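DNA polymerase (Pyrobaculum calidifontis, PDB 5MDN) probably catalyses template-directed DNA synthesis, adding deoxyribonucleotides from their triphosphates to a growing DNA strand with release of diphosphate. Local coordinates at residues A[301-306]-A[333-338]; A[556-561]-A[596-601]; A[638-643]-A[651-656]. All blocks are in the same frame, centred on the assembly; numbering follows the deposited sequence.

Contact 1: A[301-306]-A[333-338]; sequences GVMKRS and VLDDVR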
ATOM      1  N   GLY A 301       9.880 -16.112   0.517  1.00 58.38           N
ATOM      2  CA  GLY A 301      11.018 -17.005   0.659  1.00 61.97           C
ATOM      3  C   GLY A 301      12.204 -16.447   1.412  1.00 65.19           C
ATOM      4  O   GLY A 301      13.351 -16.700   1.022  1.00 70.86           O
ATOM      5  N   VAL A 302      11.966 -15.689   2.480  1.00 62.86           N
ATOM      6  CA  VAL A 302      13.073 -15.165   3.273  1.00 61.62           C
ATOM      7  C   VAL A 302      13.242 -16.012   4.531  1.00 60.55           C
ATOM      8  O   VAL A 302      14.351 -16.136   5.062  1.00 59.47           O
ATOM      9  CB  VAL A 302      12.874 -13.673   3.612  1.00 60.80           C
ATOM     10  CG1 VAL A 302      12.471 -12.896   2.367  1.00 61.14           C
ATOM     11  CG2 VAL A 302      11.846 -13.484   4.714  1.00 58.81           C
ATOM     12  N   MET A 303      12.145 -16.589   5.026  1.00 57.82           N
ATOM     13  CA  MET A 303      12.213 -17.443   6.205  1.00 63.66           C
ATOM     14  C   MET A 303      11.060 -18.434   6.204  1.00 67.19           C
ATOM     15  O   MET A 303       9.905 -18.041   6.018  1.00 68.84           O
ATOM     16  CB  MET A 303      12.173 -16.612   7.491  1.00 67.18           C
ATOM     17  CG  MET A 303      12.616 -17.376   8.727  1.00 71.45           C
ATOM     18  SD  MET A 303      12.940 -16.301  10.138  1.00 79.37           S
ATOM     19  CE  MET A 303      14.394 -15.433   9.564  1.00 77.03           C
ATOM     20  N   LYS A 304      11.374 -19.709   6.417  1.00 70.06           N
ATOM     21  CA  LYS A 304      10.346 -20.738   6.414  1.00 69.41           C
ATOM     22  C   LYS A 304       9.662 -20.753   7.775  1.00 67.93           C
ATOM     23  O   LYS A 304      10.324 -20.825   8.816  1.00 67.77           O
ATOM     24  CB  LYS A 304      10.930 -22.108   6.081  1.00 73.53           C
ATOM     25  CG  LYS A 304       9.924 -23.026   5.400  1.00 74.95           C
ATOM     26  CD  LYS A 304      10.583 -23.944   4.387  1.00 75.04           C
ATOM     27  CE  LYS A 304       9.777 -23.986   3.096  1.00 75.63           C
ATOM     28  NZ  LYS A 304      10.415 -24.841   2.059  1.00 77.45           N
ATOM     29  N   ARG A 305       8.332 -20.670   7.758  1.00 70.68           N
ATOM     30  CA  ARG A 305       7.550 -20.622   8.988  1.00 72.95           C
ATOM     31  C   ARG A 305       7.773 -21.852   9.861  1.00 77.31           C
ATOM     32  O   ARG A 305       7.761 -21.748  11.094  1.00 70.48           O
ATOM     33  CB  ARG A 305       6.075 -20.459   8.628  1.00 72.66           C
ATOM     34  CG  ARG A 305       5.152 -20.063   9.753  1.00 74.31           C
ATOM     35  CD  ARG A 305       3.914 -19.396   9.168  1.00 74.70           C
ATOM     36  NE  ARG A 305       2.791 -19.374  10.097  1.00 74.05           N
ATOM     37  CZ  ARG A 305       1.946 -20.389  10.253  1.00 76.57           C
ATOM     38  NH1 ARG A 305       2.103 -21.496   9.540  1.00 74.34           N
ATOM     39  NH2 ARG A 305       0.946 -20.298  11.117  1.00 80.99           N
ATOM     40  N   SER A 306       7.992 -23.018   9.250  1.00 82.93           N
ATOM     41  CA  SER A 306       8.250 -24.229  10.022  1.00 80.26           C
ATOM     42  C   SER A 306       9.678 -24.328  10.546  1.00 78.85           C
ATOM     43  O   SER A 306       9.933 -25.142  11.439  1.00 83.99           O
ATOM     44  CB  SER A 306       7.934 -25.466   9.181  1.00 80.68           C
ATOM     45  OG  SER A 306       8.737 -25.509   8.014  1.00 78.00           O
ATOM     46  N   VAL A 333      11.751 -12.583  18.544  1.00 69.33           N
ATOM     47  CA  VAL A 333      12.012 -11.202  18.153  1.00 68.44           C
ATOM     48  C   VAL A 333      13.100 -11.142  17.083  1.00 68.95           C
ATOM     49  O   VAL A 333      13.015 -10.342  16.142  1.00 72.67           O
ATOM     50  CB  VAL A 333      12.372 -10.368  19.396  1.00 70.06           C
ATOM     51  CG1 VAL A 333      12.957  -9.035  19.000  1.00 70.74           C
ATOM     52  CG2 VAL A 333      11.149 -10.175  20.274  1.00 70.04           C
ATOM     53  N   LEU A 334      14.133 -11.987  17.197  1.00 67.76           N
ATOM     54  CA  LEU A 334      15.188 -11.992  16.185  1.00 70.22           C
ATOM     55  C   LEU A 334      14.673 -12.495  14.842  1.00 69.80           C
ATOM     56  O   LEU A 334      15.034 -11.952  13.792  1.00 68.05           O
ATOM     57  CB  LEU A 334      16.381 -12.840  16.633  1.00 72.32           C
ATOM     58  CG  LEU A 334      17.472 -12.226  17.517  1.00 72.96           C
ATOM     59  CD1 LEU A 334      17.967 -10.913  16.922  1.00 73.46           C
ATOM     60  CD2 LEU A 334      17.018 -12.032  18.947  1.00 73.52           C
ATOM     61  N   ASP A 335      13.834 -13.533  14.852  1.00 68.84           N
ATOM     62  CA  ASP A 335      13.254 -14.011  13.602  1.00 70.80           C
ATOM     63  C   ASP A 335      12.340 -12.968  12.973  1.00 65.97           C
ATOM     64  O   ASP A 335      12.196 -12.930  11.746  1.00 64.07           O
ATOM     65  CB  ASP A 335      12.500 -15.320  13.839  1.00 78.53           C
ATOM     66  CG  ASP A 335      13.433 -16.494  14.069  1.00 85.69           C
ATOM     67  OD1 ASP A 335      14.600 -16.420  13.627  1.00 88.39           O
ATOM     68  OD2 ASP A 335      13.003 -17.491  14.688  1.00 83.79           O
ATOM     69  N   ASP A 336      11.710 -12.122  13.790  1.00 66.50           N
ATOM     70  CA  ASP A 336      10.937 -11.006  13.254  1.00 63.82           C
ATOM     71  C   ASP A 336      11.833 -10.026  12.504  1.00 62.31           C
ATOM     72  O   ASP A 336      11.598  -9.721  11.330  1.00 61.00           O
ATOM     73  CB  ASP A 336      10.186 -10.296  14.381  1.00 64.65           C
ATOM     74  CG  ASP A 336       8.904 -11.005  14.773  1.00 67.17           C
ATOM     75  OD1 ASP A 336       8.373 -11.774  13.946  1.00 68.73           O
ATOM     76  OD2 ASP A 336       8.421 -10.787  15.903  1.00 73.18           O
ATOM     77  N   VAL A 337      12.869  -9.516  13.177  1.00 59.92           N
ATOM     78  CA  VAL A 337      13.709  -8.482  12.575  1.00 61.74           C
ATOM     79  C   VAL A 337      14.538  -9.045  11.424  1.00 61.99           C
ATOM     80  O   VAL A 337      14.822  -8.334  10.452  1.00 64.79           O
ATOM     81  CB  VAL A 337      14.591  -7.814  13.649  1.00 64.05           C
ATOM     82  CG1 VAL A 337      15.677  -8.764  14.147  1.00 65.63           C
ATOM     83  CG2 VAL A 337      15.201  -6.526  13.114  1.00 65.70           C
ATOM     84  N   ARG A 338      14.936 -10.320  11.499  1.00 63.40           N
ATOM     85  CA  ARG A 338      15.644 -10.929  10.377  1.00 60.82           C
ATOM     86  C   ARG A 338      14.732 -11.072   9.166  1.00 58.34           C
ATOM     87  O   ARG A 338      15.171 -10.885   8.025  1.00 57.55           O
ATOM     88  CB  ARG A 338      16.227 -12.282  10.783  1.00 63.30           C
ATOM     89  CG  ARG A 338      17.557 -12.174  11.516  1.00 66.28           C
ATOM     90  CD  ARG A 338      17.752 -13.299  12.521  1.00 70.84           C
ATOM     91  NE  ARG A 338      19.165 -13.626  12.703  1.00 75.63           N
ATOM     92  CZ  ARG A 338      19.647 -14.313  13.733  1.00 77.68           C
ATOM     93  NH1 ARG A 338      18.830 -14.747  14.684  1.00 75.09           N
ATOM     94  NH2 ARG A 338      20.947 -14.564  13.815  1.00 80.31           N
TER

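Contact 2: A[556-561]-A[596-601]; sequences VIYGDT and VLFTEA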
ATOM      1  N   VAL A 556     -11.026 -22.037 -21.865  1.00 69.46           N
ATOM      2  CA  VAL A 556     -11.012 -20.790 -21.106  1.00 65.24           C
ATOM      3  C   VAL A 556     -11.946 -20.963 -19.915  1.00 66.00           C
ATOM      4  O   VAL A 556     -13.173 -21.007 -20.074  1.00 67.13           O
ATOM      5  CB  VAL A 556     -11.420 -19.588 -21.966  1.00 61.47           C
ATOM      6  CG1 VAL A 556     -11.502 -18.332 -21.112  1.00 58.10           C
ATOM      7  CG2 VAL A 556     -10.431 -19.395 -23.106  1.00 61.68           C
ATOM      8  N   ILE A 557     -11.365 -21.065 -18.718  1.00 67.86           N
ATOM      9  CA  ILE A 557     -12.155 -21.308 -17.515  1.00 69.45           C
ATOM     10  C   ILE A 557     -12.726 -20.011 -16.956  1.00 67.70           C
ATOM     11  O   ILE A 557     -13.858 -19.980 -16.461  1.00 67.30           O
ATOM     12  CB  ILE A 557     -11.284 -22.022 -16.466  1.00 73.72           C
ATOM     13  CG1 ILE A 557     -10.562 -23.219 -17.086  1.00 77.98           C
ATOM     14  CG2 ILE A 557     -12.120 -22.440 -15.269  1.00 74.82           C
ATOM     15  CD1 ILE A 557      -9.361 -23.677 -16.283  1.00 80.96           C
ATOM     16  N   TYR A 558     -11.965 -18.923 -17.038  1.00 68.40           N
ATOM     17  CA  TYR A 558     -12.357 -17.660 -16.432  1.00 71.48           C
ATOM     18  C   TYR A 558     -11.787 -16.523 -17.260  1.00 70.13           C
ATOM     19  O   TYR A 558     -10.715 -16.649 -17.857  1.00 68.09           O
ATOM     20  CB  TYR A 558     -11.874 -17.576 -14.976  1.00 75.44           C
ATOM     21  CG  TYR A 558     -12.001 -16.212 -14.333  1.00 75.28           C
ATOM     22  CD1 TYR A 558     -13.165 -15.844 -13.671  1.00 77.35           C
ATOM     23  CD2 TYR A 558     -10.950 -15.303 -14.364  1.00 75.71           C
ATOM     24  CE1 TYR A 558     -13.285 -14.603 -13.074  1.00 79.05           C
ATOM     25  CE2 TYR A 558     -11.061 -14.061 -13.771  1.00 77.48           C
ATOM     26  CZ  TYR A 558     -12.230 -13.716 -13.127  1.00 79.77           C
ATOM     27  OH  TYR A 558     -12.346 -12.481 -12.533  1.00 84.59           O
ATOM     28  N   GLY A 559     -12.521 -15.415 -17.306  1.00 71.97           N
ATOM     29  CA  GLY A 559     -12.033 -14.235 -17.984  1.00 75.14           C
ATOM     30  C   GLY A 559     -12.731 -12.968 -17.541  1.00 78.92           C
ATOM     31  O   GLY A 559     -13.945 -12.825 -17.705  1.00 82.44           O
ATOM     32  N   ASP A 560     -11.971 -12.042 -16.978  1.00 81.76           N
ATOM     33  CA  ASP A 560     -12.474 -10.722 -16.637  1.00 80.42           C
ATOM     34  C   ASP A 560     -11.685  -9.661 -17.403  1.00 82.67           C
ATOM     35  O   ASP A 560     -10.840  -9.968 -18.250  1.00 79.27           O
ATOM     36  CB  ASP A 560     -12.444 -10.499 -15.120  1.00 78.86           C
ATOM     37  CG  ASP A 560     -11.055 -10.589 -14.539  1.00 79.67           C
ATOM     38  OD1 ASP A 560     -10.105 -10.848 -15.299  1.00 86.75           O
ATOM     39  OD2 ASP A 560     -10.911 -10.391 -13.317  1.00 77.07           O
ATOM     40  N   THR A 561     -11.992  -8.399 -17.106  1.00 83.87           N
ATOM     41  CA  THR A 561     -11.421  -7.283 -17.853  1.00 86.44           C
ATOM     42  C   THR A 561      -9.894  -7.261 -17.817  1.00 80.31           C
ATOM     43  O   THR A 561      -9.263  -6.837 -18.793  1.00 76.40           O
ATOM     44  CB  THR A 561     -11.985  -5.964 -17.321  1.00 91.79           C
ATOM     45  OG1 THR A 561     -12.913  -6.234 -16.262  1.00 93.56           O
ATOM     46  CG2 THR A 561     -12.688  -5.202 -18.435  1.00 91.27           C
ATOM     47  N   VAL A 596      -6.440 -25.399  -9.360  1.00 61.07           N
ATOM     48  CA  VAL A 596      -7.200 -24.203  -9.004  1.00 60.61           C
ATOM     49  C   VAL A 596      -8.586 -24.630  -8.543  1.00 59.45           C
ATOM     50  O   VAL A 596      -9.179 -25.560  -9.100  1.00 56.81           O
ATOM     51  CB  VAL A 596      -7.310 -23.210 -10.187  1.00 60.93           C
ATOM     52  CG1 VAL A 596      -8.210 -22.033  -9.834  1.00 59.66           C
ATOM     53  CG2 VAL A 596      -5.945 -22.706 -10.593  1.00 61.00           C
ATOM     54  N   LEU A 597      -9.098 -23.951  -7.520  1.00 61.36           N
ATOM     55  CA  LEU A 597     -10.417 -24.229  -6.962  1.00 65.16           C
ATOM     56  C   LEU A 597     -11.243 -22.948  -6.964  1.00 67.61           C
ATOM     57  O   LEU A 597     -10.961 -22.022  -6.197  1.00 67.74           O
ATOM     58  CB  LEU A 597     -10.292 -24.794  -5.551  1.00 65.35           C
ATOM     59  CG  LEU A 597     -11.574 -24.845  -4.721  1.00 65.34           C
ATOM     60  CD1 LEU A 597     -12.594 -25.792  -5.335  1.00 66.21           C
ATOM     61  CD2 LEU A 597     -11.230 -25.257  -3.308  1.00 66.90           C
ATOM     62  N   PHE A 598     -12.264 -22.901  -7.817  1.00 69.38           N
ATOM     63  CA  PHE A 598     -13.252 -21.830  -7.790  1.00 72.99           C
ATOM     64  C   PHE A 598     -14.405 -22.250  -6.887  1.00 79.98           C
ATOM     65  O   PHE A 598     -15.069 -23.260  -7.147  1.00 87.24           O
ATOM     66  CB  PHE A 598     -13.763 -21.515  -9.196  1.00 70.29           C
ATOM     67  CG  PHE A 598     -12.871 -20.591  -9.979  1.00 67.21           C
ATOM     68  CD1 PHE A 598     -11.851 -21.091 -10.773  1.00 65.77           C
ATOM     69  CD2 PHE A 598     -13.065 -19.220  -9.931  1.00 65.35           C
ATOM     70  CE1 PHE A 598     -11.036 -20.237 -11.498  1.00 64.51           C
ATOM     71  CE2 PHE A 598     -12.256 -18.362 -10.653  1.00 65.58           C
ATOM     72  CZ  PHE A 598     -11.240 -18.871 -11.437  1.00 63.99           C
ATOM     73  N   THR A 599     -14.642 -21.479  -5.827  1.00 76.56           N
ATOM     74  CA  THR A 599     -15.730 -21.779  -4.904  1.00 83.84           C
ATOM     75  C   THR A 599     -17.049 -21.159  -5.346  1.00 89.38           C
ATOM     76  O   THR A 599     -18.113 -21.756  -5.141  1.00 94.53           O
ATOM     77  CB  THR A 599     -15.379 -21.294  -3.493  1.00 83.11           C
ATOM     78  OG1 THR A 599     -15.196 -19.872  -3.504  1.00 81.86           O
ATOM     79  CG2 THR A 599     -14.102 -21.963  -3.004  1.00 80.09           C
ATOM     80  N   GLU A 600     -17.003 -19.975  -5.949  1.00 86.56           N
ATOM     81  CA  GLU A 600     -18.191 -19.278  -6.412  1.00 86.34           C
ATOM     82  C   GLU A 600     -17.969 -18.819  -7.845  1.00 84.64           C
ATOM     83  O   GLU A 600     -16.879 -18.960  -8.404  1.00 86.35           O
ATOM     84  CB  GLU A 600     -18.507 -18.084  -5.498  1.00 89.84           C
ATOM     85  CG  GLU A 600     -18.703 -18.482  -4.043  1.00 92.66           C
ATOM     86  CD  GLU A 600     -18.687 -17.301  -3.089  1.00 97.12           C
ATOM     87  OE1 GLU A 600     -18.581 -16.142  -3.552  1.00101.60           O
ATOM     88  OE2 GLU A 600     -18.776 -17.544  -1.864  1.00 98.00           O
ATOM     89  N   ALA A 601     -19.016 -18.254  -8.442  1.00 83.69           N
ATOM     90  CA  ALA A 601     -18.945 -17.791  -9.827  1.00 85.84           C
ATOM     91  C   ALA A 601     -18.386 -16.379  -9.932  1.00 87.31           C
ATOM     92  O   ALA A 601     -18.891 -15.552 -10.695  1.00 86.01           O
ATOM     93  CB  ALA A 601     -20.327 -17.877 -10.465  1.00 85.08           C
TER

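Contact 3: A[638-643]-A[651-656]; sequences VELILK and RERVVK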
ATOM      1  N   VAL A 638      -8.440 -26.347   2.173  1.00 69.27           N
ATOM      2  CA  VAL A 638      -8.047 -25.816   0.871  1.00 66.12           C
ATOM      3  C   VAL A 638      -6.819 -26.552   0.352  1.00 66.39           C
ATOM      4  O   VAL A 638      -6.754 -26.932  -0.825  1.00 66.42           O
ATOM      5  CB  VAL A 638      -7.809 -24.296   0.964  1.00 63.52           C
ATOM      6  CG1 VAL A 638      -7.102 -23.794  -0.279  1.00 62.52           C
ATOM      7  CG2 VAL A 638      -9.129 -23.564   1.160  1.00 64.88           C
ATOM      8  N   GLU A 639      -5.829 -26.771   1.221  1.00 66.81           N
ATOM      9  CA  GLU A 639      -4.611 -27.457   0.804  1.00 67.35           C
ATOM     10  C   GLU A 639      -4.861 -28.929   0.495  1.00 63.66           C
ATOM     11  O   GLU A 639      -4.187 -29.499  -0.370  1.00 65.10           O
ATOM     12  CB  GLU A 639      -3.535 -27.308   1.879  1.00 72.49           C
ATOM     13  CG  GLU A 639      -2.147 -27.730   1.431  1.00 78.07           C
ATOM     14  CD  GLU A 639      -1.051 -27.117   2.279  1.00 84.22           C
ATOM     15  OE1 GLU A 639      -1.371 -26.305   3.173  1.00 88.61           O
ATOM     16  OE2 GLU A 639       0.132 -27.450   2.052  1.00 88.19           O
ATOM     17  N   LEU A 640      -5.816 -29.561   1.181  1.00 64.16           N
ATOM     18  CA  LEU A 640      -6.149 -30.946   0.862  1.00 63.86           C
ATOM     19  C   LEU A 640      -6.852 -31.046  -0.485  1.00 63.22           C
ATOM     20  O   LEU A 640      -6.573 -31.960  -1.271  1.00 67.36           O
ATOM     21  CB  LEU A 640      -7.022 -31.553   1.962  1.00 65.62           C
ATOM     22  CG  LEU A 640      -6.345 -31.956   3.274  1.00 64.48           C
ATOM     23  CD1 LEU A 640      -7.392 -32.222   4.341  1.00 63.45           C
ATOM     24  CD2 LEU A 640      -5.459 -33.173   3.074  1.00 63.74           C
ATOM     25  N   ILE A 641      -7.770 -30.120  -0.765  1.00 60.18           N
ATOM     26  CA  ILE A 641      -8.495 -30.145  -2.033  1.00 60.78           C
ATOM     27  C   ILE A 641      -7.557 -29.840  -3.195  1.00 60.69           C
ATOM     28  O   ILE A 641      -7.628 -30.479  -4.252  1.00 60.82           O
ATOM     29  CB  ILE A 641      -9.683 -29.166  -1.984  1.00 63.22           C
ATOM     30  CG1 ILE A 641     -10.718 -29.644  -0.964  1.00 64.28           C
ATOM     31  CG2 ILE A 641     -10.320 -29.019  -3.355  1.00 62.87           C
ATOM     32  CD1 ILE A 641     -11.673 -28.572  -0.508  1.00 63.08           C
ATOM     33  N   LEU A 642      -6.654 -28.873  -3.016  1.00 60.18           N
ATOM     34  CA  LEU A 642      -5.762 -28.477  -4.101  1.00 63.36           C
ATOM     35  C   LEU A 642      -4.715 -29.537  -4.410  1.00 62.71           C
ATOM     36  O   LEU A 642      -4.210 -29.581  -5.537  1.00 65.40           O
ATOM     37  CB  LEU A 642      -5.070 -27.153  -3.765  1.00 63.85           C
ATOM     38  CG  LEU A 642      -5.932 -25.893  -3.819  1.00 63.53           C
ATOM     39  CD1 LEU A 642      -5.161 -24.698  -3.282  1.00 63.51           C
ATOM     40  CD2 LEU A 642      -6.413 -25.639  -5.237  1.00 65.14           C
ATOM     41  N   LYS A 643      -4.377 -30.390  -3.446  1.00 57.59           N
ATOM     42  CA  LYS A 643      -3.384 -31.434  -3.652  1.00 63.25           C
ATOM     43  C   LYS A 643      -3.998 -32.777  -4.020  1.00 62.90           C
ATOM     44  O   LYS A 643      -3.257 -33.726  -4.293  1.00 60.79           O
ATOM     45  CB  LYS A 643      -2.509 -31.588  -2.403  1.00 65.87           C
ATOM     46  CG  LYS A 643      -1.614 -30.393  -2.129  1.00 69.70           C
ATOM     47  CD  LYS A 643      -0.657 -30.650  -0.976  1.00 74.89           C
ATOM     48  CE  LYS A 643       0.179 -29.413  -0.689  1.00 82.81           C
ATOM     49  NZ  LYS A 643       0.932 -29.528   0.589  1.00 87.84           N
ATOM     50  N   ARG A 651     -13.264 -35.072  -1.261  1.00 69.88           N
ATOM     51  CA  ARG A 651     -14.144 -35.221  -0.103  1.00 76.84           C
ATOM     52  C   ARG A 651     -13.532 -36.134   0.949  1.00 75.21           C
ATOM     53  O   ARG A 651     -13.349 -35.738   2.105  1.00 79.22           O
ATOM     54  CB  ARG A 651     -15.523 -35.763  -0.488  1.00 82.83           C
ATOM     55  CG  ARG A 651     -16.422 -34.893  -1.326  1.00 88.42           C
ATOM     56  CD  ARG A 651     -17.587 -35.737  -1.825  1.00 98.25           C
ATOM     57  NE  ARG A 651     -18.552 -34.980  -2.614  1.00105.43           N
ATOM     58  CZ  ARG A 651     -19.623 -35.518  -3.189  1.00110.94           C
ATOM     59  NH1 ARG A 651     -19.855 -36.816  -3.068  1.00112.37           N
ATOM     60  NH2 ARG A 651     -20.464 -34.762  -3.884  1.00114.68           N
ATOM     61  N   GLU A 652     -13.218 -37.371   0.558  1.00 72.64           N
ATOM     62  CA  GLU A 652     -12.713 -38.357   1.503  1.00 75.82           C
ATOM     63  C   GLU A 652     -11.495 -37.837   2.255  1.00 75.95           C
ATOM     64  O   GLU A 652     -11.301 -38.170   3.429  1.00 80.69           O
ATOM     65  CB  GLU A 652     -12.420 -39.665   0.764  1.00 78.63           C
ATOM     66  CG  GLU A 652     -11.953 -40.809   1.643  1.00 83.29           C
ATOM     67  CD  GLU A 652     -11.799 -42.100   0.860  1.00 87.82           C
ATOM     68  OE1 GLU A 652     -11.783 -42.042  -0.390  1.00 88.85           O
ATOM     69  OE2 GLU A 652     -11.723 -43.174   1.493  1.00 90.26           O
ATOM     70  N   ARG A 653     -10.666 -37.022   1.600  1.00 70.74           N
ATOM     71  CA  ARG A 653      -9.579 -36.351   2.307  1.00 69.59           C
ATOM     72  C   ARG A 653     -10.125 -35.308   3.277  1.00 67.24           C
ATOM     73  O   ARG A 653      -9.703 -35.244   4.439  1.00 69.10           O
ATOM     74  CB  ARG A 653      -8.623 -35.705   1.304  1.00 71.15           C
ATOM     75  CG  ARG A 653      -7.853 -36.693   0.445  1.00 70.35           C
ATOM     76  CD  ARG A 653      -6.487 -37.013   1.026  1.00 71.46           C
ATOM     77  NE  ARG A 653      -5.545 -35.920   0.805  1.00 71.59           N
ATOM     78  CZ  ARG A 653      -4.891 -35.721  -0.334  1.00 73.70           C
ATOM     79  NH1 ARG A 653      -5.076 -36.541  -1.360  1.00 74.93           N
ATOM     80  NH2 ARG A 653      -4.054 -34.700  -0.452  1.00 76.18           N
ATOM     81  N   VAL A 654     -11.055 -34.469   2.811  1.00 74.02           N
ATOM     82  CA  VAL A 654     -11.585 -33.390   3.642  1.00 73.82           C
ATOM     83  C   VAL A 654     -12.390 -33.951   4.809  1.00 74.26           C
ATOM     84  O   VAL A 654     -12.192 -33.556   5.964  1.00 72.19           O
ATOM     85  CB  VAL A 654     -12.427 -32.420   2.795  1.00 71.99           C
ATOM     86  CG1 VAL A 654     -13.289 -31.545   3.690  1.00 70.22           C
ATOM     87  CG2 VAL A 654     -11.523 -31.555   1.937  1.00 71.85           C
ATOM     88  N   VAL A 655     -13.299 -34.893   4.533  1.00 73.61           N
ATOM     89  CA  VAL A 655     -14.187 -35.378   5.586  1.00 78.11           C
ATOM     90  C   VAL A 655     -13.412 -36.159   6.637  1.00 78.66           C
ATOM     91  O   VAL A 655     -13.763 -36.133   7.823  1.00 80.12           O
ATOM     92  CB  VAL A 655     -15.322 -36.230   4.986  1.00 83.68           C
ATOM     93  CG1 VAL A 655     -16.343 -36.593   6.057  1.00 85.76           C
ATOM     94  CG2 VAL A 655     -15.997 -35.495   3.845  1.00 84.14           C
ATOM     95  N   LYS A 656     -12.346 -36.854   6.237  1.00 79.93           N
ATOM     96  CA  LYS A 656     -11.513 -37.532   7.223  1.00 79.59           C
ATOM     97  C   LYS A 656     -10.791 -36.527   8.112  1.00 78.71           C
ATOM     98  O   LYS A 656     -10.684 -36.729   9.327  1.00 77.64           O
ATOM     99  CB  LYS A 656     -10.526 -38.470   6.529  1.00 79.79           C
ATOM    100  CG  LYS A 656      -9.677 -39.280   7.493  1.00 79.86           C
ATOM    101  CD  LYS A 656      -8.804 -40.281   6.760  1.00 80.34           C
ATOM    102  CE  LYS A 656      -8.159 -41.253   7.737  1.00 80.49           C
ATOM    103  NZ  LYS A 656      -7.002 -40.649   8.456  1.00 81.00           N
TER

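Contact 1: A[301-306]-A[333-338]
Met303 is the one residue of 301-306 that makes close contact with the helical segment 333-338, laying its thioether across Asp335 and Arg338. All of the close approaches across the contact are van der Waals ones. The sulfur SD of Met303 lies 3.8 Å from the backbone O of Asp335 and 3.9 Å from CB of the same residue, and the two side chains cross at about a right angle. Asp335 OD1 is also 3.9 Å from Met303 SD, which places the sulfur beside both the main chain and the carboxylate. The methyl reaches one helical turn further, with Met303 CE 3.8 Å from Arg338 CB. This reach follows from the torsions: the chain runs out almost straight through chi1 and chi2, then bends at chi3 (-68°) and turns CE toward Arg338. With an alanine here the thioether is lost, which would probably open a gap beside Asp335 and leave Arg338 CB without its methyl neighbour.

No hydrogen bond or salt bridge joins the segments, and the polar atoms of Asp335 are engaged elsewhere. Asp335 O is bonded to Ser339 OG, whereas Asp335 OD2 receives a weak hydrogen bond from Val309 N. About 9 Å separates the Asp335 side chain from that of Asp169, a magnesium-binding residue of the exonuclease domain whose ion is not bound to this chain in the model.

The loop leaves helix 293-299 through a Schellman motif, in which Gly301 takes a positive phi (70°). Met303 thus joins the start of this connection to the long helix 326-356, which packs on strand 186-193 through Val333, Val337 and Arg338.

Contact 2: A[556-561]-A[596-601]
Tyr558 and Phe598 meet from strands of two different sheets, with no backbone hydrogen bond between the segments and the nearest CA atoms, those of Tyr558 and Ala601, 9.3 Å apart. The contact is therefore made by side chains. Phe598 reaches across with the far end of its ring, CZ lying 3.8 Å from Tyr558 CB and CE2 4.0 Å from Tyr558 CD1. The ring planes are inclined by 30°, and with centroids 5.6 Å apart they are slid so far that they barely overlap. Ile557 adds a looser apolar touch, its CG2 4.5 Å from Phe598 CE1.

Two successive residues can point at the same ring because Ile557 and Tyr558 both pair with Phe565 on the adjacent strand, forming a classic beta bulge. The bulge falls at the start of the YGDTD sequence, motif C of the family B polymerase palm, which in relatives supplies carboxylates for the polymerase metals. With CG of Tyr558 anti to the backbone N (chi1 169°), the ring runs alongside its own strand to where OH donates a hydrogen bond to Asp560 OD2 (2.7 Å), approaching from above the carboxylate plane, 63° out of it. This bond tethers the far end of the tyrosine while Phe598 packs near its base. The tyrosine ring also meets Phe565 edge-to-face, and Phe598 meets the ring of Tyr605.

Contact 3: A[638-643]-A[651-656]
Leu640, Ile641, Arg653 and Val654 form most of the interface of an alpha-alpha hairpin, probably in the thumb as in other family B polymerases, in which helices 628-643 and 647-666 pack nearly antiparallel after a short turn. The axes of the two segments approach to 9.0 Å, and their directions differ by 161°. One half of the interface is purely apolar: Ile641 CG1 lies 3.6 Å from Val654 CG2, and Ile641 CD1 closes on the same methyl at 3.9 Å.

The other half pairs a leucine with an arginine. Leu640 points at the facing helix and touches it with both branches, CD1 resting 3.8 Å from Arg653 O and CD2 3.6 Å from Arg653 NE. The arginine chain bends at chi2 (-95°) and again at chi3 (-76°), and this double bend brings its guanidinium alongside the Leu640–Lys643 turn of the first helix. There the backbone O of Leu640 lies over one face of the group, while Lys643 CB sits at its edge, 4.0 Å from Arg653 NH2. None of these approaches is a hydrogen bond; the charge of Arg653 is met on its own helix, where NH1 forms a salt bridge with Glu649. Lys643 likewise turns its amine away from the interface, with 2.7 Å between Lys643 NZ and Glu639 OE2, whose anti lone pair is used.

Val638 and Leu642 of the first helix pack on strand 605-609, and Leu642 also on strands 595-598 and 614-617. Helix 628-643 is thus sandwiched between this antiparallel sheet and helix 647-666.

How the contacts relate
The three contacts follow one another along the chain; none nests in or crosses another. Contact 1 closes first, bringing the loop after helix 293-299 back to helix 326-356 in the exonuclease region. Contact 2 spans a longer excursion, with both helix and strand between its segments, and joins the palm sheet to the sheet containing strand 595-598. Contact 3 closes the short turn between two consecutive helices. Contacts 2 and 3 touch: Leu597 CD2 is 3.9 Å from Ile641 CG2, so palm sheet, second sheet and helical hairpin pack in succession. Contact 1 stands apart, its nearest atoms about 9 Å from contact 3 and about 19 Å from contact 2.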